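Local structure of restriction endonuclease UbaLAI (5O63) at residues 24-30 against 152-158; 66-72 against 123-127; 77-81 against 92-96. The protein cleaves DNA as a monomeric Type IIE restriction endonuclease, the fragment here being its N-terminal B3 domain, which binds the cognate DNA. All blocks are in the same frame, centred on the assembly; numbering follows the deposited sequence. Where two conformers were deposited one is given.

Contact 1 (24-30 against 152-158). With nucleotides of chain D.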
loop_
_atom_site.group_PDB
_atom_site.type_symbol
_atom_site.label_atom_id
_atom_site.label_comp_id
_atom_site.label_asym_id
_atom_site.label_seq_id
_atom_site.Cartn_x
_atom_site.Cartn_y
_atom_site.Cartn_z
ATOM N N MET A 24 -4.058 -7.549 3.510
ATOM C CA MET A 24 -3.399 -6.833 2.396
ATOM C C MET A 24 -4.360 -5.930 1.667
ATOM O O MET A 24 -5.527 -6.287 1.417
ATOM C CB MET A 24 -2.779 -7.853 1.427
ATOM C CG MET A 24 -2.252 -7.251 0.092
ATOM S SD MET A 24 -1.643 -8.475 -1.080
ATOM C CE MET A 24 -3.147 -9.297 -1.491
ATOM N N PHE A 25 -3.868 -4.743 1.313
ATOM C CA PHE A 25 -4.528 -3.890 0.331
ATOM C C PHE A 25 -3.529 -3.661 -0.797
ATOM O O PHE A 25 -2.470 -3.062 -0.567
ATOM C CB PHE A 25 -4.973 -2.568 0.997
ATOM C CG PHE A 25 -5.213 -1.434 0.026
ATOM C CD1 PHE A 25 -6.103 -1.529 -1.039
ATOM C CD2 PHE A 25 -4.523 -0.241 0.186
ATOM C CE1 PHE A 25 -6.302 -0.441 -1.936
ATOM C CE2 PHE A 25 -4.705 0.845 -0.678
ATOM C CZ PHE A 25 -5.589 0.767 -1.759
ATOM N N ALA A 26 -3.813 -4.114 -2.003
ATOM C CA ALA A 26 -2.918 -3.930 -3.161
ATOM C C ALA A 26 -3.699 -3.221 -4.241
ATOM O O ALA A 26 -4.887 -3.502 -4.472
ATOM C CB ALA A 26 -2.401 -5.222 -3.675
ATOM N N LYS A 27 -3.018 -2.305 -4.895
ATOM C CA LYS A 27 -3.669 -1.408 -5.871
ATOM C C LYS A 27 -2.763 -1.260 -7.088
ATOM O O LYS A 27 -1.570 -0.927 -6.988
ATOM C CB LYS A 27 -3.977 -0.021 -5.290
ATOM C CG LYS A 27 -4.792 0.838 -6.274
ATOM C CD LYS A 27 -4.809 2.338 -5.866
ATOM C CE LYS A 27 -5.722 3.105 -6.858
ATOM N NZ LYS A 27 -5.592 4.639 -6.651
ATOM N N VAL A 28 -3.332 -1.516 -8.271
ATOM C CA VAL A 28 -2.686 -1.081 -9.501
ATOM C C VAL A 28 -2.972 0.391 -9.670
ATOM O O VAL A 28 -4.155 0.819 -9.701
ATOM C CB VAL A 28 -3.245 -1.860 -10.749
ATOM C CG1 VAL A 28 -2.567 -1.425 -12.003
ATOM C CG2 VAL A 28 -3.120 -3.403 -10.500
ATOM N N LEU A 29 -1.903 1.181 -9.698
ATOM C CA LEU A 29 -2.087 2.638 -9.652
ATOM C C LEU A 29 -2.769 3.121 -10.930
ATOM O O LEU A 29 -2.710 2.435 -11.990
ATOM C CB LEU A 29 -0.752 3.393 -9.499
ATOM C CG LEU A 29 -0.043 3.019 -8.169
ATOM C CD1 LEU A 29 1.108 4.085 -8.074
ATOM C CD2 LEU A 29 -1.010 3.010 -7.021
ATOM N N THR A 30 -3.360 4.319 -10.867
ATOM C CA THR A 30 -3.791 5.009 -12.101
ATOM C C THR A 30 -2.744 6.068 -12.425
ATOM O O THR A 30 -1.944 6.436 -11.495
ATOM C CB THR A 30 -5.180 5.708 -11.969
ATOM O OG1 THR A 30 -5.075 6.927 -11.209
ATOM C CG2 THR A 30 -6.200 4.794 -11.212
ATOM N N ALA A 152 -5.563 -0.425 -14.636
ATOM C CA ALA A 152 -5.305 0.758 -13.776
ATOM C C ALA A 152 -6.515 0.909 -12.793
ATOM O O ALA A 152 -7.706 0.798 -13.186
ATOM C CB ALA A 152 -5.066 2.003 -14.618
ATOM N N GLY A 153 -6.209 1.070 -11.497
ATOM C CA GLY A 153 -7.238 1.279 -10.502
ATOM C C GLY A 153 -7.684 0.014 -9.804
ATOM O O GLY A 153 -8.367 0.046 -8.785
ATOM N N LEU A 154 -7.438 -1.138 -10.430
ATOM C CA LEU A 154 -7.840 -2.388 -9.832
ATOM C C LEU A 154 -7.235 -2.594 -8.453
ATOM O O LEU A 154 -6.044 -2.316 -8.267
ATOM C CB LEU A 154 -7.398 -3.562 -10.704
ATOM C CG LEU A 154 -7.557 -4.984 -10.227
ATOM C CD1 LEU A 154 -9.070 -5.358 -10.142
ATOM C CD2 LEU A 154 -6.873 -5.886 -11.265
ATOM N N PHE A 155 -8.034 -3.088 -7.536
ATOM C CA PHE A 155 -7.464 -3.282 -6.167
ATOM C C PHE A 155 -8.075 -4.475 -5.490
ATOM O O PHE A 155 -9.178 -4.932 -5.877
ATOM C CB PHE A 155 -7.602 -1.995 -5.318
ATOM C CG PHE A 155 -8.973 -1.711 -4.845
ATOM C CD1 PHE A 155 -9.886 -0.986 -5.680
ATOM C CD2 PHE A 155 -9.402 -2.134 -3.590
ATOM C CE1 PHE A 155 -11.207 -0.769 -5.247
ATOM C CE2 PHE A 155 -10.749 -1.924 -3.137
ATOM C CZ PHE A 155 -11.655 -1.204 -3.988
ATOM N N VAL A 156 -7.395 -4.981 -4.471
ATOM C CA VAL A 156 -7.944 -6.064 -3.666
ATOM C C VAL A 156 -7.663 -5.737 -2.234
ATOM O O VAL A 156 -6.606 -5.139 -1.903
ATOM C CB VAL A 156 -7.363 -7.390 -4.025
ATOM C CG1 VAL A 156 -5.812 -7.414 -3.976
ATOM C CG2 VAL A 156 -7.979 -8.505 -3.188
ATOM N N VAL A 157 -8.625 -6.057 -1.389
ATOM C CA VAL A 157 -8.454 -5.975 0.033
ATOM C C VAL A 157 -8.805 -7.379 0.566
ATOM O O VAL A 157 -9.935 -7.872 0.355
ATOM C CB VAL A 157 -9.375 -4.937 0.666
ATOM C CG1 VAL A 157 -9.228 -4.980 2.160
ATOM C CG2 VAL A 157 -9.081 -3.542 0.126
ATOM N N ARG A 158 -7.865 -8.056 1.213
ATOM C CA ARG A 158 -8.216 -9.391 1.716
ATOM C C ARG A 158 -7.196 -9.967 2.689
ATOM O O ARG A 158 -6.000 -9.628 2.667
ATOM C CB ARG A 158 -8.427 -10.369 0.549
ATOM C CG ARG A 158 -7.222 -10.608 -0.320
ATOM C CD ARG A 158 -7.630 -11.577 -1.424
ATOM N NE ARG A 158 -6.536 -11.938 -2.315
ATOM C CZ ARG A 158 -5.631 -12.863 -2.028
ATOM N NH1 ARG A 158 -5.689 -13.497 -0.860
ATOM N NH2 ARG A 158 -4.669 -13.149 -2.905
ATOM P P DC D 3 -9.857 4.508 -10.694
ATOM O OP1 DC D 3 -9.777 3.629 -11.930
ATOM O OP2 DC D 3 -9.086 4.175 -9.436
ATOM O "O5'" DC D 3 -9.489 5.995 -11.112
ATOM C "C5'" DC D 3 -10.101 6.533 -12.244
ATOM C "C4'" DC D 3 -9.766 7.974 -12.396
ATOM O "O4'" DC D 3 -10.343 8.738 -11.317
ATOM C "C3'" DC D 3 -8.277 8.295 -12.357
ATOM O "O3'" DC D 3 -7.848 8.366 -13.727
ATOM C "C2'" DC D 3 -8.243 9.674 -11.637
ATOM C "C1'" DC D 3 -9.737 10.017 -11.522
ATOM N N1 DC D 3 -10.063 10.898 -10.443
ATOM C C2 DC D 3 -10.558 12.177 -10.745
ATOM O O2 DC D 3 -10.768 12.473 -11.948
ATOM N N3 DC D 3 -10.784 13.068 -9.728
ATOM C C4 DC D 3 -10.518 12.729 -8.458
ATOM N N4 DC D 3 -10.805 13.618 -7.511
ATOM C C5 DC D 3 -9.976 11.414 -8.112
ATOM C C6 DC D 3 -9.778 10.538 -9.135
ATOM P P DC D 4 -6.421 8.850 -14.248
ATOM O OP1 DC D 4 -6.176 8.173 -15.567
ATOM O OP2 DC D 4 -5.383 8.636 -13.136
ATOM O "O5'" DC D 4 -6.512 10.416 -14.426
ATOM C "C5'" DC D 4 -7.429 10.943 -15.495
ATOM C "C4'" DC D 4 -7.392 12.441 -15.503
ATOM O "O4'" DC D 4 -7.937 12.946 -14.271
ATOM C "C3'" DC D 4 -5.952 12.995 -15.585
ATOM O "O3'" DC D 4 -5.867 13.824 -16.756
ATOM C "C2'" DC D 4 -5.808 13.848 -14.312
ATOM C "C1'" DC D 4 -7.300 14.125 -13.981
ATOM N N1 DC D 4 -7.508 14.391 -12.554
ATOM C C2 DC D 4 -7.741 15.716 -12.135
ATOM O O2 DC D 4 -7.868 16.646 -12.994
ATOM N N3 DC D 4 -7.891 15.951 -10.800
ATOM C C4 DC D 4 -7.767 14.949 -9.902
ATOM N N4 DC D 4 -7.874 15.280 -8.597
ATOM C C5 DC D 4 -7.514 13.576 -10.309
ATOM C C6 DC D 4 -7.362 13.354 -11.634
#

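Contact 2 (66-72 against 123-127)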
loop_
_atom_site.group_PDB
_atom_site.type_symbol
_atom_site.label_atom_id
_atom_site.label_comp_id
_atom_site.label_asym_id
_atom_site.label_seq_id
_atom_site.Cartn_x
_atom_site.Cartn_y
_atom_site.Cartn_z
ATOM N N PHE A 66 0.964 7.580 9.958
ATOM C CA PHE A 66 1.123 6.247 10.527
ATOM C C PHE A 66 2.464 5.642 10.134
ATOM O O PHE A 66 3.033 5.927 9.079
ATOM C CB PHE A 66 -0.056 5.327 10.141
ATOM C CG PHE A 66 -0.163 5.034 8.693
ATOM C CD1 PHE A 66 0.351 3.868 8.155
ATOM C CD2 PHE A 66 -0.843 5.900 7.858
ATOM C CE1 PHE A 66 0.205 3.570 6.812
ATOM C CE2 PHE A 66 -0.973 5.615 6.503
ATOM C CZ PHE A 66 -0.426 4.444 5.973
ATOM N N PRO A 67 3.018 4.813 11.023
ATOM C CA PRO A 67 4.338 4.262 10.710
ATOM C C PRO A 67 4.178 3.097 9.746
ATOM O O PRO A 67 3.172 2.380 9.821
ATOM C CB PRO A 67 4.874 3.810 12.090
ATOM C CG PRO A 67 3.688 3.611 12.888
ATOM C CD PRO A 67 2.573 4.474 12.388
ATOM N N ALA A 68 5.112 2.909 8.830
ATOM C CA ALA A 68 5.030 1.792 7.883
ATOM C C ALA A 68 6.431 1.401 7.539
ATOM O O ALA A 68 7.301 2.276 7.371
ATOM C CB ALA A 68 4.268 2.181 6.603
ATOM N N PHE A 69 6.682 0.106 7.466
ATOM C CA PHE A 69 7.984 -0.390 7.080
ATOM C C PHE A 69 8.085 -0.406 5.570
ATOM O O PHE A 69 7.296 -1.051 4.878
ATOM C CB PHE A 69 8.221 -1.771 7.655
ATOM C CG PHE A 69 9.574 -2.294 7.380
ATOM C CD1 PHE A 69 10.686 -1.880 8.160
ATOM C CD2 PHE A 69 9.779 -3.177 6.363
ATOM C CE1 PHE A 69 11.938 -2.414 7.919
ATOM C CE2 PHE A 69 11.041 -3.722 6.134
ATOM C CZ PHE A 69 12.135 -3.315 6.909
ATOM N N ASP A 70 9.036 0.356 5.033
ATOM C CA ASP A 70 9.215 0.458 3.598
ATOM C C ASP A 70 10.104 -0.648 3.119
ATOM O O ASP A 70 11.284 -0.726 3.460
ATOM C CB ASP A 70 9.834 1.813 3.230
ATOM C CG ASP A 70 10.004 1.957 1.767
ATOM O OD1 ASP A 70 10.980 1.470 1.203
ATOM O OD2 ASP A 70 9.141 2.586 1.155
ATOM N N SER A 71 9.535 -1.597 2.357
ATOM C CA SER A 71 10.273 -2.761 1.967
ATOM C C SER A 71 11.427 -2.434 1.034
ATOM O O SER A 71 12.434 -3.089 1.079
ATOM C CB SER A 71 9.302 -3.756 1.284
ATOM O OG SER A 71 9.977 -4.937 0.818
ATOM N N LEU A 72 11.272 -1.431 0.178
ATOM C CA LEU A 72 12.322 -1.190 -0.806
ATOM C C LEU A 72 13.603 -0.676 -0.093
ATOM O O LEU A 72 14.706 -1.144 -0.399
ATOM C CB LEU A 72 11.883 -0.182 -1.867
ATOM C CG LEU A 72 10.894 -0.745 -2.891
ATOM C CD1 LEU A 72 10.527 0.439 -3.826
ATOM C CD2 LEU A 72 11.646 -1.826 -3.605
ATOM N N TYR A 123 2.213 -1.697 9.872
ATOM C CA TYR A 123 2.019 -1.608 8.420
ATOM C C TYR A 123 3.334 -1.781 7.679
ATOM O O TYR A 123 4.405 -1.450 8.203
ATOM C CB TYR A 123 1.397 -0.253 8.017
ATOM C CG TYR A 123 -0.054 -0.157 8.413
ATOM C CD1 TYR A 123 -1.068 -0.590 7.527
ATOM C CD2 TYR A 123 -0.434 0.349 9.642
ATOM C CE1 TYR A 123 -2.402 -0.509 7.882
ATOM C CE2 TYR A 123 -1.792 0.394 10.037
ATOM C CZ TYR A 123 -2.778 -0.034 9.134
ATOM O OH TYR A 123 -4.129 0.016 9.497
ATOM N N TYR A 124 3.207 -2.258 6.440
ATOM C CA TYR A 124 4.316 -2.517 5.506
ATOM C C TYR A 124 3.933 -1.977 4.157
ATOM O O TYR A 124 2.779 -2.074 3.800
ATOM C CB TYR A 124 4.572 -3.998 5.347
ATOM C CG TYR A 124 5.001 -4.616 6.624
ATOM C CD1 TYR A 124 6.354 -4.949 6.833
ATOM C CD2 TYR A 124 4.068 -4.866 7.660
ATOM C CE1 TYR A 124 6.799 -5.524 8.037
ATOM C CE2 TYR A 124 4.511 -5.448 8.875
ATOM C CZ TYR A 124 5.888 -5.758 9.046
ATOM O OH TYR A 124 6.402 -6.331 10.219
ATOM N N PHE A 125 4.921 -1.463 3.425
ATOM C CA PHE A 125 4.646 -0.961 2.076
ATOM C C PHE A 125 5.652 -1.456 1.100
ATOM O O PHE A 125 6.854 -1.409 1.348
ATOM C CB PHE A 125 4.679 0.574 2.137
ATOM C CG PHE A 125 4.641 1.239 0.813
ATOM C CD1 PHE A 125 5.818 1.617 0.176
ATOM C CD2 PHE A 125 3.419 1.504 0.217
ATOM C CE1 PHE A 125 5.788 2.275 -1.088
ATOM C CE2 PHE A 125 3.353 2.162 -1.054
ATOM C CZ PHE A 125 4.542 2.541 -1.702
ATOM N N ASP A 126 5.187 -1.857 -0.092
ATOM C CA ASP A 126 6.042 -2.299 -1.183
ATOM C C ASP A 126 5.463 -1.705 -2.473
ATOM O O ASP A 126 4.298 -1.371 -2.518
ATOM C CB ASP A 126 6.057 -3.817 -1.245
ATOM C CG ASP A 126 7.181 -4.404 -2.104
ATOM O OD1 ASP A 126 8.047 -3.686 -2.620
ATOM O OD2 ASP A 126 7.261 -5.654 -2.164
ATOM N N CYS A 127 6.314 -1.519 -3.469
ATOM C CA CYS A 127 5.799 -1.009 -4.742
ATOM C C CYS A 127 6.709 -1.352 -5.869
ATOM O O CYS A 127 7.865 -1.742 -5.681
ATOM C CB CYS A 127 5.580 0.467 -4.680
ATOM S SG CYS A 127 7.127 1.383 -4.618
HETATM O O HOH W 1 2.549 0.585 11.699
HETATM O O HOH W 2 10.618 -4.481 -1.694
HETATM O O HOH W 3 8.692 0.105 -0.538
#

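Contact 3 (77-81 against 92-96). With nucleotides of chain C.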
loop_
_atom_site.group_PDB
_atom_site.type_symbol
_atom_site.label_atom_id
_atom_site.label_comp_id
_atom_site.label_asym_id
_atom_site.label_seq_id
_atom_site.Cartn_x
_atom_site.Cartn_y
_atom_site.Cartn_z
ATOM N N LYS A 77 9.366 4.042 8.125
ATOM C CA LYS A 77 9.050 5.389 7.654
ATOM C C LYS A 77 7.726 5.825 8.264
ATOM O O LYS A 77 7.056 5.052 8.976
ATOM C CB LYS A 77 9.036 5.425 6.122
ATOM C CG LYS A 77 10.448 5.228 5.576
ATOM C CD LYS A 77 10.575 5.248 4.046
ATOM C CE LYS A 77 12.087 5.334 3.740
ATOM N NZ LYS A 77 12.853 6.054 4.835
ATOM N N THR A 78 7.385 7.084 8.046
ATOM C CA THR A 78 6.078 7.611 8.433
ATOM C C THR A 78 5.333 7.980 7.130
ATOM O O THR A 78 5.841 8.745 6.306
ATOM C CB THR A 78 6.176 8.842 9.349
ATOM O OG1 THR A 78 6.822 8.457 10.583
ATOM C CG2 THR A 78 4.796 9.378 9.690
ATOM N N LEU A 79 4.195 7.348 6.918
ATOM C CA LEU A 79 3.346 7.784 5.813
ATOM C C LEU A 79 2.300 8.734 6.306
ATOM O O LEU A 79 1.933 8.714 7.522
ATOM C CB LEU A 79 2.672 6.513 5.187
ATOM C CG LEU A 79 3.686 5.560 4.573
ATOM C CD1 LEU A 79 2.877 4.393 3.935
ATOM C CD2 LEU A 79 4.650 6.246 3.579
ATOM N N ALA A 80 1.778 9.562 5.383
ATOM C CA ALA A 80 0.680 10.467 5.727
ATOM C C ALA A 80 -0.602 9.977 5.108
ATOM O O ALA A 80 -0.611 9.502 3.967
ATOM C CB ALA A 80 0.965 11.940 5.283
ATOM N N TYR A 81 -1.659 10.073 5.877
ATOM C CA TYR A 81 -3.008 9.631 5.440
ATOM C C TYR A 81 -3.864 10.908 5.420
ATOM O O TYR A 81 -4.101 11.560 6.484
ATOM C CB TYR A 81 -3.496 8.571 6.412
ATOM C CG TYR A 81 -4.846 7.939 6.170
ATOM C CD1 TYR A 81 -5.442 7.910 4.896
ATOM C CD2 TYR A 81 -5.506 7.279 7.214
ATOM C CE1 TYR A 81 -6.674 7.279 4.703
ATOM C CE2 TYR A 81 -6.732 6.665 7.023
ATOM C CZ TYR A 81 -7.301 6.672 5.769
ATOM O OH TYR A 81 -8.517 6.060 5.604
ATOM N N ILE A 92 -2.927 8.414 0.357
ATOM C CA ILE A 92 -1.656 8.183 1.072
ATOM C C ILE A 92 -0.605 9.011 0.353
ATOM O O ILE A 92 -0.563 9.073 -0.885
ATOM C CB ILE A 92 -1.217 6.687 1.050
ATOM C CG1 ILE A 92 -2.420 5.808 1.431
ATOM C CG2 ILE A 92 -0.006 6.516 1.992
ATOM C CD1 ILE A 92 -2.972 6.134 2.864
ATOM N N THR A 93 0.265 9.646 1.152
ATOM C CA THR A 93 1.409 10.380 0.616
ATOM C C THR A 93 2.679 10.092 1.464
ATOM O O THR A 93 2.626 9.337 2.462
ATOM C CB THR A 93 1.171 11.920 0.628
ATOM O OG1 THR A 93 1.077 12.366 1.999
ATOM C CG2 THR A 93 -0.107 12.329 -0.080
ATOM N N ARG A 94 3.813 10.655 1.022
ATOM C CA ARG A 94 5.175 10.403 1.576
ATOM C C ARG A 94 5.659 8.974 1.254
ATOM O O ARG A 94 6.547 8.449 1.898
ATOM C CB ARG A 94 5.236 10.689 3.133
ATOM C CG ARG A 94 4.600 12.032 3.544
ATOM C CD ARG A 94 4.870 12.283 5.024
ATOM N NE ARG A 94 6.312 12.329 5.288
ATOM C CZ ARG A 94 6.802 12.187 6.533
ATOM N NH1 ARG A 94 5.966 12.124 7.555
ATOM N NH2 ARG A 94 8.108 12.157 6.720
ATOM N N MET A 95 5.119 8.348 0.188
ATOM C CA MET A 95 5.661 7.084 -0.242
ATOM C C MET A 95 6.984 7.166 -1.002
ATOM O O MET A 95 7.493 8.249 -1.389
ATOM C CB MET A 95 4.617 6.362 -1.112
ATOM C CG MET A 95 3.470 5.971 -0.266
ATOM S SD MET A 95 2.084 5.394 -1.273
ATOM C CE MET A 95 1.582 7.043 -1.775
ATOM N N HIS A 96 7.581 5.970 -1.113
ATOM C CA HIS A 96 8.815 5.777 -1.884
ATOM C C HIS A 96 8.781 6.443 -3.290
ATOM O O HIS A 96 7.777 6.391 -4.009
ATOM C CB HIS A 96 9.086 4.272 -2.009
ATOM C CG HIS A 96 10.475 3.955 -2.422
ATOM N ND1 HIS A 96 10.941 4.187 -3.700
ATOM C CD2 HIS A 96 11.516 3.440 -1.712
ATOM C CE1 HIS A 96 12.206 3.787 -3.768
ATOM N NE2 HIS A 96 12.574 3.318 -2.576
ATOM P P DC C 2 7.890 13.422 1.844
ATOM O OP1 DC C 2 8.057 13.161 3.313
ATOM O OP2 DC C 2 7.940 12.279 0.863
ATOM O "O5'" DC C 2 6.573 14.253 1.673
ATOM C "C5'" DC C 2 6.257 15.342 2.555
ATOM C "C4'" DC C 2 5.171 16.216 1.969
ATOM O "O4'" DC C 2 5.563 16.743 0.692
ATOM C "C3'" DC C 2 3.860 15.480 1.732
ATOM O "O3'" DC C 2 3.000 15.831 2.862
ATOM C "C2'" DC C 2 3.371 16.053 0.373
ATOM C "C1'" DC C 2 4.381 17.215 0.135
ATOM N N1 DC C 2 4.634 17.542 -1.302
ATOM C C2 DC C 2 4.570 18.922 -1.650
ATOM O O2 DC C 2 4.288 19.736 -0.786
ATOM N N3 DC C 2 4.727 19.261 -2.921
ATOM C C4 DC C 2 5.108 18.328 -3.817
ATOM N N4 DC C 2 5.273 18.742 -5.097
ATOM C C5 DC C 2 5.218 16.927 -3.493
ATOM C C6 DC C 2 4.994 16.578 -2.213
ATOM P P DC C 3 1.452 15.945 2.833
ATOM O OP1 DC C 3 1.015 15.871 4.269
ATOM O OP2 DC C 3 0.757 15.061 1.886
ATOM O "O5'" DC C 3 1.129 17.444 2.392
ATOM C "C5'" DC C 3 1.591 18.523 3.282
ATOM C "C4'" DC C 3 1.330 19.863 2.608
ATOM O "O4'" DC C 3 2.043 19.911 1.370
ATOM C "C3'" DC C 3 -0.075 20.172 2.203
ATOM O "O3'" DC C 3 -0.840 20.612 3.301
ATOM C "C2'" DC C 3 0.125 21.324 1.212
ATOM C "C1'" DC C 3 1.378 20.875 0.519
ATOM N N1 DC C 3 1.168 20.233 -0.809
ATOM C C2 DC C 3 1.010 21.058 -1.901
ATOM O O2 DC C 3 0.917 22.274 -1.708
ATOM N N3 DC C 3 0.976 20.510 -3.119
ATOM C C4 DC C 3 0.999 19.149 -3.281
ATOM N N4 DC C 3 0.965 18.674 -4.526
ATOM C C5 DC C 3 1.141 18.255 -2.164
ATOM C C6 DC C 3 1.249 18.864 -0.936
HETATM O O HOH W 4 7.854 8.410 4.485
#

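Contact 1 (24-30 against 152-158)
The Phe25 ring meets Phe155 at its edge, near its own plane: CE1 of Phe25 comes to 3.9 Å from CD2 of Phe155, while Val156 O lies along the same rim. Gly153 O and Val157 CG2 sit in plane at the edge of the Phe155 ring. In the conformer given, the methyl, CE, of the engineered Met24 stands over one face of the Arg158 guanidinium. These groups belong to an antiparallel pair of the B3-domain sheet, strand 19-28 with the edge strand 155-159. The rings share a sheet face with Lys27 and Val157; the opposite face carries Met24, Ala26, Val156 and Arg158, with helix 136-144 against it. The Met24 chain, extended as far as SD, bends at the last torsion (chi3 68°), which sets CE against Val156 CG1 at 4.1 Å. Met24-Arg158 and Ala26-Val156 are hydrogen-bonded pairs, each closed by two N-H...O bonds; Val28 N adds a bond of 2.8 Å to Leu154 O, nearly along the C=O axis. Beyond the regular pairing, Gly153 N binds Val28 O from above the carbonyl plane. The backbone angles of Gly153 suit a residue without CB, and a CB would also collide with the phosphate of DC3 of chain D. Lys27 runs extended across the Phe155 CB to a salt bridge with Asp33. At the DNA end, Thr30 CG2 lies 3.4 Å from OP2 of DC3 of chain D, and Thr30 OG1 donates a 2.6 Å hydrogen bond to OP2 of DC4 of chain D.

Contact 2 (66-72 against 123-127)
Phe66 and Tyr123 form the aromatic end of the contact, the edge of Phe66 turned to the face of Tyr123 in a T-shaped pair with centroids 5.2 Å apart and planes at 63°. The phenylalanine CG sits between its backbone N and carbonyl carbon (chi1 65°), which brings CE1 over the tyrosine face and CD1 against Tyr123 CD2. Packing stays close along the face of Ala68, Asp70, Tyr123 and Phe125: the Ala68 and Tyr123 CB atoms touch, and Asp70 OD2 lies at the Phe125 edge, 3.6 Å from CD1, while Asp70 OD1 accepts a hydrogen bond from Ser73 N. On the other face Phe69 CB and CD2 meet Tyr124 CD1, the rings oblique. Three backbone bonds tie the middle, Phe69 N to Tyr123 O, Phe125 N to Phe69 O and Ser71 N to Phe125 O, the last almost straight at 174°. The backbone pairing is looser and hydrated at both ends, though side chains still touch there. Near Tyr123 the strands part enough for a water, which donates to Pro67 O at 2.7 Å and accepts from Tyr123 N. After Asp70 one water joins Leu72 N to Phe125 O; another links Asp126 OD1 with Ser71 OG, which is also bonded to Lys74. Asp126 OD2 is held instead by Arg135 and Tyr7, so this buried carboxylate probably remains charged. Leu72 CD1 ends the contact on Cys127 SG, 3.6 Å away. Strands 62-70 and 121-128 are the parallel neighbours within an otherwise antiparallel sheet, as in the pseudobarrel of B3 DNA-binding domains.

Contact 3 (77-81 against 92-96)
A beta hairpin, strands 75-84 and 89-93, carries this contact, and the last residue of its second strand and the one after it bind DNA phosphates. Ala80 and Thr93 are a hydrogen-bonded antiparallel pair: Ala80 N to Thr93 O and Thr93 N to Ala80 O, both 3.0 Å. Ala80 CB packs against Thr93 OG1, whose hydroxyl donates to OP2 of DC3 of chain C at 2.7 Å. Arg94 folds back beside Thr78. A bend at chi3 (60°) lays its guanidinium flat beneath Thr78 O, which stands 3.5 Å above the plane over its centre, while OP1 of DC2 of chain C lies in plane at the edge and takes a 2.8 Å bond from Arg94 NE, fairly straight at 165°. A leucine in place of Arg94 would probably leave that phosphate oxygen without its cationic donor and uncover the Thr78 carbonyl. A water donating to both Thr78 O and Arg94 O links strand 75-84 to the loop that follows strand 89-93. On the inner side, Leu79 CD2 reaches Arg94 O at 3.4 Å and also meets Met95 CG, an engineered methionine; Ile92 CD1 touches Tyr81 CD1 at 3.7 Å. Strand 75-84 pairs along its other edge with strand 62-70, and strand 89-93 with the short strand 40-41, while Leu79 and Met95 pack on Phe111 of strand 108-116.

How the contacts relate
From the N terminus the chain passes helix 3-14 and enters strand 19-28, whose end opens the longest loop; contact 1 closes it only when strand 155-159 returns at one edge of the sheet. Within that span, contact 2 closes a second loop, from strand 62-70 to strand 121-128, and contact 3 a third and shortest, the hairpin 77-81 with 92-96, lying inside the second. None cross. Contacts 2 and 3 touch: Ala68 O and Lys77 N are 2.8 Å apart, and Phe125 CE2 packs on Met95 SD. Contact 1 stands apart, its centre about 17 Å from that of contact 3, across the chain's centre; strand 108-116 joins it to strand 121-128.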